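GphF Dehydratase 1 (Archangium violaceum, PDB 6MBF) probably dehydrates a polyketide intermediate as a dehydratase domain of the gephyronic acid polyketide synthase, where it is linked to olefin rearrangement. Local coordinates at residues R157-Y161 / H220-F224; L166-L172 / D204-C209; R243-H249 / T261-F267. All blocks are in the same frame, centred on the assembly; numbering follows the deposited sequence.

Overall arrangement
The chain forms a double hotdog, two halves sharing one long antiparallel sheet, and all three contacts lie in the second half. From the N terminus, 157-161, which begins within helix 151-158, is the first side of contact 1. Strand 169-175 and helix 200-214 then supply contact 2, which closes inside the larger loop that contact 1 completes when 220-224 returns to 157-161. The nested contacts touch where Arg159 CB packs 3.5 Å from Arg167 NH2. Contact 3 follows in series as the hairpin of strands 241-248 and 259-267. It meets contact 2 through helix 200-214, with Cys209 CB 3.5 Å from Leu246 CD2, while contacts 1 and 3 do not touch.

Contact 1. Residues R157-Y161 / H220-F224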
# COMPACT_ATOMS: atom_id res chain seq x y z
N ARG A 157 1.64 20.62 4.11
CA ARG A 157 0.84 20.73 2.89
C ARG A 157 -0.05 19.50 2.69
O ARG A 157 -1.17 19.62 2.18
CB ARG A 157 1.75 20.90 1.68
CG ARG A 157 2.54 22.19 1.64
CD ARG A 157 3.73 22.04 0.70
NE ARG A 157 3.61 22.85 -0.50
CZ ARG A 157 4.52 23.75 -0.88
NH1 ARG A 157 5.61 23.93 -0.15
NH2 ARG A 157 4.34 24.45 -1.99
N MET A 158 0.43 18.32 3.07
CA MET A 158 -0.31 17.09 2.86
C MET A 158 -1.30 16.77 3.98
O MET A 158 -2.00 15.75 3.91
CB MET A 158 0.65 15.91 2.68
CG MET A 158 1.53 16.00 1.42
SD MET A 158 0.60 15.86 -0.13
CE MET A 158 0.20 14.12 -0.13
N ARG A 159 -1.39 17.60 5.02
CA ARG A 159 -2.24 17.23 6.14
C ARG A 159 -3.72 17.26 5.79
O ARG A 159 -4.53 16.70 6.54
CB ARG A 159 -1.96 18.13 7.35
CG ARG A 159 -2.50 19.53 7.23
CD ARG A 159 -1.97 20.37 8.40
NE ARG A 159 -2.04 21.80 8.14
CZ ARG A 159 -2.98 22.60 8.63
NH1 ARG A 159 -3.93 22.11 9.41
NH2 ARG A 159 -2.97 23.90 8.34
N ILE A 160 -4.09 17.86 4.65
CA ILE A 160 -5.46 17.75 4.16
C ILE A 160 -5.76 16.36 3.64
O ILE A 160 -6.94 15.99 3.49
CB ILE A 160 -5.74 18.81 3.08
CG1 ILE A 160 -4.75 18.67 1.92
CG2 ILE A 160 -5.66 20.20 3.67
CD1 ILE A 160 -5.11 19.52 0.72
N TYR A 161 -4.72 15.56 3.36
CA TYR A 161 -4.88 14.19 2.91
C TYR A 161 -4.49 13.15 3.95
O TYR A 161 -4.96 12.01 3.85
CB TYR A 161 -4.04 13.93 1.66
CG TYR A 161 -4.26 14.90 0.54
CD1 TYR A 161 -5.55 15.22 0.11
CD2 TYR A 161 -3.18 15.51 -0.10
CE1 TYR A 161 -5.75 16.13 -0.93
CE2 TYR A 161 -3.38 16.41 -1.13
CZ TYR A 161 -4.65 16.72 -1.54
OH TYR A 161 -4.83 17.61 -2.57
N HIS A 220 0.06 19.67 -5.50
CA HIS A 220 -0.57 18.57 -4.80
C HIS A 220 -2.09 18.63 -4.82
O HIS A 220 -2.75 17.77 -4.24
CB HIS A 220 -0.06 18.50 -3.35
CG HIS A 220 -0.54 19.62 -2.49
ND1 HIS A 220 -0.32 20.95 -2.79
CD2 HIS A 220 -1.24 19.62 -1.32
CE1 HIS A 220 -0.86 21.71 -1.86
NE2 HIS A 220 -1.42 20.93 -0.95
N ARG A 221 -2.68 19.63 -5.50
CA ARG A 221 -4.11 19.56 -5.78
C ARG A 221 -4.37 18.50 -6.85
O ARG A 221 -3.53 18.26 -7.72
CB ARG A 221 -4.64 20.92 -6.25
CG ARG A 221 -6.16 21.02 -6.21
CD ARG A 221 -6.70 22.36 -6.69
NE ARG A 221 -6.88 22.41 -8.14
CZ ARG A 221 -7.82 21.74 -8.81
NH1 ARG A 221 -8.66 20.94 -8.16
NH2 ARG A 221 -7.91 21.85 -10.12
N GLU A 222 -5.54 17.86 -6.78
CA GLU A 222 -5.85 16.67 -7.58
C GLU A 222 -4.73 15.66 -7.38
O GLU A 222 -4.00 15.34 -8.33
CB GLU A 222 -6.00 17.01 -9.06
CG GLU A 222 -6.81 18.25 -9.37
CD GLU A 222 -6.45 18.83 -10.73
OE1 GLU A 222 -5.78 19.89 -10.78
OE2 GLU A 222 -6.82 18.22 -11.75
N PRO A 223 -4.57 15.13 -6.17
CA PRO A 223 -3.32 14.45 -5.82
C PRO A 223 -3.19 13.09 -6.48
O PRO A 223 -4.17 12.43 -6.83
CB PRO A 223 -3.42 14.30 -4.30
CG PRO A 223 -4.89 14.19 -4.05
CD PRO A 223 -5.53 15.12 -5.05
N PHE A 224 -1.93 12.67 -6.66
CA PHE A 224 -1.65 11.37 -7.26
C PHE A 224 -2.11 10.24 -6.34
O PHE A 224 -1.92 10.29 -5.12
CB PHE A 224 -0.16 11.24 -7.55
CG PHE A 224 0.31 12.13 -8.67
CD1 PHE A 224 0.17 11.74 -9.99
CD2 PHE A 224 0.84 13.38 -8.39
CE1 PHE A 224 0.59 12.57 -11.03
CE2 PHE A 224 1.25 14.22 -9.42
CZ PHE A 224 1.13 13.81 -10.73
O HOH W 1 -2.58 21.99 1.51
O HOH W 2 -7.36 18.61 -4.64
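Residues 157-161 run off the end of helix 151-158 in a turn where Tyr161 N donates to Met158 O (2.8 Å); 220-224 is irregular until Phe224 opens a strand. The backbones stay well apart, with CA atoms 7.8 Å apart for Met158 and His220 and 8.9 Å for Tyr161 and Pro223, so side chains fill the gap. Tyr161 and His220 carry most of the contact: Tyr161 OH donates to His220 O (2.7 Å), and Pro223 CG lies over the Tyr161 ring face, 3.9 Å from its centroid, in a CH-pi contact. The His220 ring reaches back toward the helix end, one face covered by Arg157 CB (4.1 Å to NE2), while Met158 SD is 4.2 Å from His220 CB. Water 1 bridges Arg157 O (2.8 Å) and His220 NE2 (2.9 Å). This packing joins the end of helix 151-158 to the loop between helix 200-214 and strand 224-234; backbone hydrogen bonds tie Tyr161 to Trp42 and Pro223 to Ala285, and Phe224 packs on strand 273-284.

Contact 2. Residues L166-L172 / D204-C209; sequences LRNIRHL and DACFQC
Ile169 (m, t) is the apolar centre: its CD1 lies 3.7 Å from Cys209 SG and 3.9 Å from Gln208 CB, its CG1 3.6 Å from Ala205 O. Leu172 (t, p) puts CD1 3.8 Å from Cys209 SG (chi1 m), and Asn168 CB meets Ala205 CB at 3.9 Å. A loop through 167-168 leads into strand 169-172, which crosses helix 204-209 at -31°, axes 9.5 Å apart, both running the same way; CA atoms are closest at Asn168-Ala205 (5.6 Å) and Leu172-Cys209 (7.2 Å). A classic beta bulge, Arg170 and His171 opposite His182, lets Ile169 and Leu172 both point at the helix. Gln208 (m, t) donates through NE2 to Leu166 O (3.0 Å) and Asp204 OD2 (2.8 Å); its OE1 accepts from Tyr154 and water 3 (2.8 Å), which also donates to Leu166 O (3.1 Å). Asn168 ND2, bonded to Arg165 O, reaches water 4 (3.2 Å), a donor to Asp204 OD2 (2.7 Å); Asp204 (chi1 t) OD1 accepts from Tyr162. Asp204 and Gln208 are consistent with the dehydratase-family HPxxxDxxxQ signature. Their central hotdog helix, 200-214, packs on the sheet, Cys206 and Cys209 reaching strand 241-248; Leu151 of helix 151-158 covers Ile169 and Leu172.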
# COMPACT_ATOMS: atom_id res chain seq x y z
N LEU A 166 0.15 8.76 9.72
CA LEU A 166 0.70 8.51 8.39
C LEU A 166 1.73 9.57 8.00
O LEU A 166 1.70 10.12 6.89
CB LEU A 166 -0.45 8.44 7.38
CG LEU A 166 -1.46 7.32 7.68
CD1 LEU A 166 -2.68 7.41 6.80
CD2 LEU A 166 -0.79 5.95 7.54
N ARG A 167 2.64 9.88 8.93
CA ARG A 167 3.75 10.81 8.70
C ARG A 167 5.03 10.14 9.18
O ARG A 167 5.67 10.59 10.14
CB ARG A 167 3.49 12.15 9.41
CG ARG A 167 2.20 12.82 8.94
CD ARG A 167 1.85 14.04 9.79
NE ARG A 167 0.54 14.54 9.39
CZ ARG A 167 -0.32 15.16 10.19
NH1 ARG A 167 -0.01 15.40 11.46
NH2 ARG A 167 -1.50 15.55 9.70
N ASN A 168 5.41 9.05 8.51
CA ASN A 168 6.41 8.13 9.03
C ASN A 168 7.76 8.21 8.32
O ASN A 168 8.64 7.38 8.59
CB ASN A 168 5.86 6.71 8.99
CG ASN A 168 4.63 6.56 9.88
OD1 ASN A 168 4.73 6.68 11.10
ND2 ASN A 168 3.47 6.32 9.27
N ILE A 169 7.95 9.19 7.44
CA ILE A 169 9.25 9.45 6.83
C ILE A 169 10.08 10.27 7.81
O ILE A 169 9.66 11.36 8.22
CB ILE A 169 9.12 10.19 5.49
CG1 ILE A 169 8.04 9.56 4.61
CG2 ILE A 169 10.47 10.16 4.72
CD1 ILE A 169 7.73 10.40 3.38
N ARG A 170 11.24 9.74 8.20
CA ARG A 170 12.12 10.47 9.10
C ARG A 170 13.08 11.37 8.35
O ARG A 170 13.31 12.52 8.75
CB ARG A 170 12.90 9.49 9.99
CG ARG A 170 12.00 8.59 10.82
CD ARG A 170 10.86 9.39 11.43
NE ARG A 170 9.78 8.53 11.91
CZ ARG A 170 8.50 8.88 11.91
NH1 ARG A 170 7.59 8.04 12.37
NH2 ARG A 170 8.14 10.06 11.43
N HIS A 171 13.63 10.87 7.24
CA HIS A 171 14.62 11.61 6.46
C HIS A 171 14.40 11.25 4.99
O HIS A 171 14.00 10.13 4.67
CB HIS A 171 16.05 11.27 6.89
CG HIS A 171 17.11 11.80 5.97
ND1 HIS A 171 17.56 13.10 6.03
CD2 HIS A 171 17.81 11.21 4.98
CE1 HIS A 171 18.49 13.29 5.11
NE2 HIS A 171 18.66 12.15 4.45
N LEU A 172 14.67 12.20 4.11
CA LEU A 172 14.52 11.97 2.68
C LEU A 172 15.52 12.86 1.96
O LEU A 172 15.60 14.05 2.25
CB LEU A 172 13.09 12.26 2.20
CG LEU A 172 12.79 12.01 0.71
CD1 LEU A 172 12.93 10.51 0.34
CD2 LEU A 172 11.41 12.51 0.33
N ASP A 204 2.93 2.81 2.78
CA ASP A 204 2.43 4.14 2.42
C ASP A 204 3.50 5.21 2.61
O ASP A 204 3.62 6.12 1.78
CB ASP A 204 1.19 4.50 3.24
CG ASP A 204 0.78 5.95 3.04
OD1 ASP A 204 0.21 6.27 1.98
OD2 ASP A 204 1.05 6.76 3.95
N ALA A 205 4.28 5.13 3.69
CA ALA A 205 5.36 6.09 3.90
C ALA A 205 6.37 6.04 2.76
O ALA A 205 6.85 7.08 2.29
CB ALA A 205 6.04 5.83 5.24
N CYS A 206 6.69 4.83 2.27
CA CYS A 206 7.59 4.72 1.12
C CYS A 206 6.98 5.36 -0.12
O CYS A 206 7.66 6.06 -0.87
CB CYS A 206 7.93 3.25 0.86
SG CYS A 206 8.86 2.46 2.21
N PHE A 207 5.69 5.12 -0.36
CA PHE A 207 5.05 5.75 -1.51
C PHE A 207 4.98 7.26 -1.34
O PHE A 207 5.11 8.00 -2.33
CB PHE A 207 3.65 5.16 -1.73
CG PHE A 207 3.64 3.71 -2.19
CD1 PHE A 207 4.83 3.00 -2.41
CD2 PHE A 207 2.44 3.06 -2.39
CE1 PHE A 207 4.79 1.65 -2.83
CE2 PHE A 207 2.40 1.73 -2.81
CZ PHE A 207 3.57 1.03 -3.03
N GLN A 208 4.84 7.75 -0.10
CA GLN A 208 4.83 9.20 0.11
C GLN A 208 6.19 9.83 -0.19
O GLN A 208 6.25 11.02 -0.52
CB GLN A 208 4.38 9.52 1.54
CG GLN A 208 2.87 9.33 1.80
CD GLN A 208 2.41 10.14 2.97
OE1 GLN A 208 2.68 11.35 3.04
NE2 GLN A 208 1.73 9.50 3.93
N CYS A 209 7.29 9.07 -0.08
CA CYS A 209 8.58 9.56 -0.56
C CYS A 209 8.52 9.88 -2.05
O CYS A 209 9.11 10.87 -2.50
CB CYS A 209 9.67 8.53 -0.28
SG CYS A 209 10.06 8.27 1.47
O HOH W 3 1.74 12.78 5.31
O HOH W 4 2.50 6.38 6.24

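Contact 3. Residues R243-H249 / T261-F267; sequences RVHLRLH and TADLRLF
His249 NE2 donates to Asp263 OD2 (2.9 Å), a His-carboxylate hydrogen bond at the end of the hairpin where the loop joins the two strands. Asp263 (chi1 m) also accepts at OD1 from Ala279 N; water 5 joins its OD2 to Arg247 NH1, while Arg247 NE forms a salt bridge with Glu178. Both strands are extended and run at 166°, axes 4.7 Å apart. The backbone N-H...O hydrogen bonds are Arg243 N-Phe267 O, His245 N-Arg265 O and Arg247 N-Asp263 O at 2.9 Å, Phe267 N-Arg243 O, Arg265 N-His245 O and His249 N-Thr261 O at 2.8 Å, and Asp263 N-Arg247 O at 3.0 Å. Thr261 CG2 sits over the His249 ring (m), 3.6 Å from its centroid. The non-hydrogen-bonded pairs Val244-Leu266, Leu246-Leu264 and Leu248-Ala262 (CA atoms 4.3-4.4 Å apart) make the apolar face, where Val244 CG2 meets Leu266 CD1 (3.9 Å) and Leu246 CB meets Leu264 CG (4.0 Å). This regular antiparallel beta hairpin of the hotdog sheet turns that face to helix 200-214 and lies between strands 178-184 and 273-284.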
# COMPACT_ATOMS: atom_id res chain seq x y z
N ARG A 243 15.17 1.67 5.09
CA ARG A 243 15.61 2.69 4.15
C ARG A 243 15.11 2.29 2.78
O ARG A 243 15.20 1.12 2.39
CB ARG A 243 17.13 2.85 4.16
CG ARG A 243 17.68 3.39 5.48
CD ARG A 243 19.14 3.77 5.31
NE ARG A 243 19.71 4.35 6.53
CZ ARG A 243 20.30 3.65 7.50
NH1 ARG A 243 20.41 2.33 7.41
NH2 ARG A 243 20.77 4.28 8.56
N VAL A 244 14.54 3.24 2.05
CA VAL A 244 13.91 2.94 0.78
C VAL A 244 14.59 3.74 -0.32
O VAL A 244 14.81 4.95 -0.16
CB VAL A 244 12.39 3.22 0.80
CG1 VAL A 244 12.10 4.64 1.32
CG2 VAL A 244 11.79 2.98 -0.58
N HIS A 245 14.96 3.07 -1.40
CA HIS A 245 15.43 3.73 -2.60
C HIS A 245 14.29 3.76 -3.61
O HIS A 245 13.64 2.74 -3.83
CB HIS A 245 16.66 3.02 -3.17
CG HIS A 245 17.16 3.61 -4.44
ND1 HIS A 245 17.44 2.84 -5.55
CD2 HIS A 245 17.40 4.89 -4.80
CE1 HIS A 245 17.85 3.63 -6.53
NE2 HIS A 245 17.83 4.88 -6.10
N LEU A 246 14.03 4.92 -4.21
CA LEU A 246 12.97 5.05 -5.20
C LEU A 246 13.52 5.69 -6.46
O LEU A 246 14.46 6.49 -6.41
CB LEU A 246 11.78 5.86 -4.66
CG LEU A 246 11.98 7.37 -4.50
CD1 LEU A 246 11.63 8.15 -5.78
CD2 LEU A 246 11.14 7.89 -3.37
N ARG A 247 12.93 5.34 -7.60
CA ARG A 247 13.30 5.94 -8.88
C ARG A 247 12.03 6.25 -9.67
O ARG A 247 11.27 5.35 -10.02
CB ARG A 247 14.24 5.04 -9.69
CG ARG A 247 14.55 5.60 -11.08
CD ARG A 247 15.52 4.71 -11.89
NE ARG A 247 16.83 4.58 -11.25
CZ ARG A 247 17.40 3.43 -10.90
NH1 ARG A 247 16.78 2.27 -11.11
NH2 ARG A 247 18.60 3.44 -10.33
N LEU A 248 11.81 7.53 -9.95
CA LEU A 248 10.71 7.94 -10.81
C LEU A 248 11.10 7.76 -12.27
O LEU A 248 12.22 8.07 -12.67
CB LEU A 248 10.35 9.40 -10.53
CG LEU A 248 9.34 9.61 -9.39
CD1 LEU A 248 9.48 11.00 -8.80
CD2 LEU A 248 7.92 9.39 -9.90
N HIS A 249 10.17 7.24 -13.06
CA HIS A 249 10.36 7.15 -14.49
C HIS A 249 10.33 8.55 -15.10
O HIS A 249 9.79 9.48 -14.50
CB HIS A 249 9.28 6.26 -15.11
CG HIS A 249 9.40 4.81 -14.75
ND1 HIS A 249 8.79 3.81 -15.47
CD2 HIS A 249 10.07 4.20 -13.74
CE1 HIS A 249 9.07 2.64 -14.92
NE2 HIS A 249 9.84 2.85 -13.87
N THR A 261 5.20 7.03 -12.79
CA THR A 261 5.54 5.64 -12.50
C THR A 261 6.82 5.62 -11.68
O THR A 261 7.71 6.46 -11.90
CB THR A 261 5.70 4.81 -13.79
OG1 THR A 261 4.51 4.90 -14.58
CG2 THR A 261 5.97 3.33 -13.47
N ALA A 262 6.92 4.70 -10.73
CA ALA A 262 8.10 4.62 -9.88
C ALA A 262 8.41 3.16 -9.54
O ALA A 262 7.51 2.32 -9.46
CB ALA A 262 7.93 5.43 -8.59
N ASP A 263 9.70 2.89 -9.34
CA ASP A 263 10.19 1.64 -8.78
C ASP A 263 10.77 1.92 -7.40
O ASP A 263 11.31 3.00 -7.14
CB ASP A 263 11.26 1.01 -9.68
CG ASP A 263 10.80 0.89 -11.12
OD1 ASP A 263 9.70 0.36 -11.34
OD2 ASP A 263 11.55 1.32 -12.02
N LEU A 264 10.66 0.95 -6.50
CA LEU A 264 11.15 1.13 -5.14
C LEU A 264 11.81 -0.15 -4.65
O LEU A 264 11.44 -1.25 -5.04
CB LEU A 264 10.04 1.53 -4.16
CG LEU A 264 9.24 2.80 -4.44
CD1 LEU A 264 8.05 2.52 -5.32
CD2 LEU A 264 8.77 3.39 -3.11
N ARG A 265 12.81 0.03 -3.79
CA ARG A 265 13.50 -1.07 -3.11
C ARG A 265 13.59 -0.72 -1.64
O ARG A 265 14.08 0.36 -1.29
CB ARG A 265 14.89 -1.30 -3.71
CG ARG A 265 14.89 -1.61 -5.20
CD ARG A 265 14.14 -2.89 -5.48
NE ARG A 265 14.27 -3.36 -6.85
CZ ARG A 265 13.34 -3.23 -7.80
NH1 ARG A 265 12.19 -2.61 -7.54
NH2 ARG A 265 13.56 -3.72 -9.01
N LEU A 266 13.09 -1.61 -0.78
CA LEU A 266 13.10 -1.40 0.66
C LEU A 266 14.18 -2.27 1.29
O LEU A 266 14.26 -3.47 1.01
CB LEU A 266 11.73 -1.74 1.27
CG LEU A 266 10.54 -0.79 1.05
CD1 LEU A 266 10.18 -0.61 -0.42
CD2 LEU A 266 9.34 -1.32 1.81
N PHE A 267 14.99 -1.67 2.17
CA PHE A 267 16.09 -2.37 2.83
C PHE A 267 15.95 -2.25 4.34
O PHE A 267 15.49 -1.22 4.85
CB PHE A 267 17.45 -1.79 2.41
CG PHE A 267 17.71 -1.86 0.94
CD1 PHE A 267 18.41 -2.93 0.39
CD2 PHE A 267 17.25 -0.86 0.10
CE1 PHE A 267 18.64 -2.99 -0.97
CE2 PHE A 267 17.48 -0.92 -1.26
CZ PHE A 267 18.18 -1.98 -1.80
O HOH W 5 14.20 1.52 -11.70
O HOH W 6 7.12 9.22 -13.73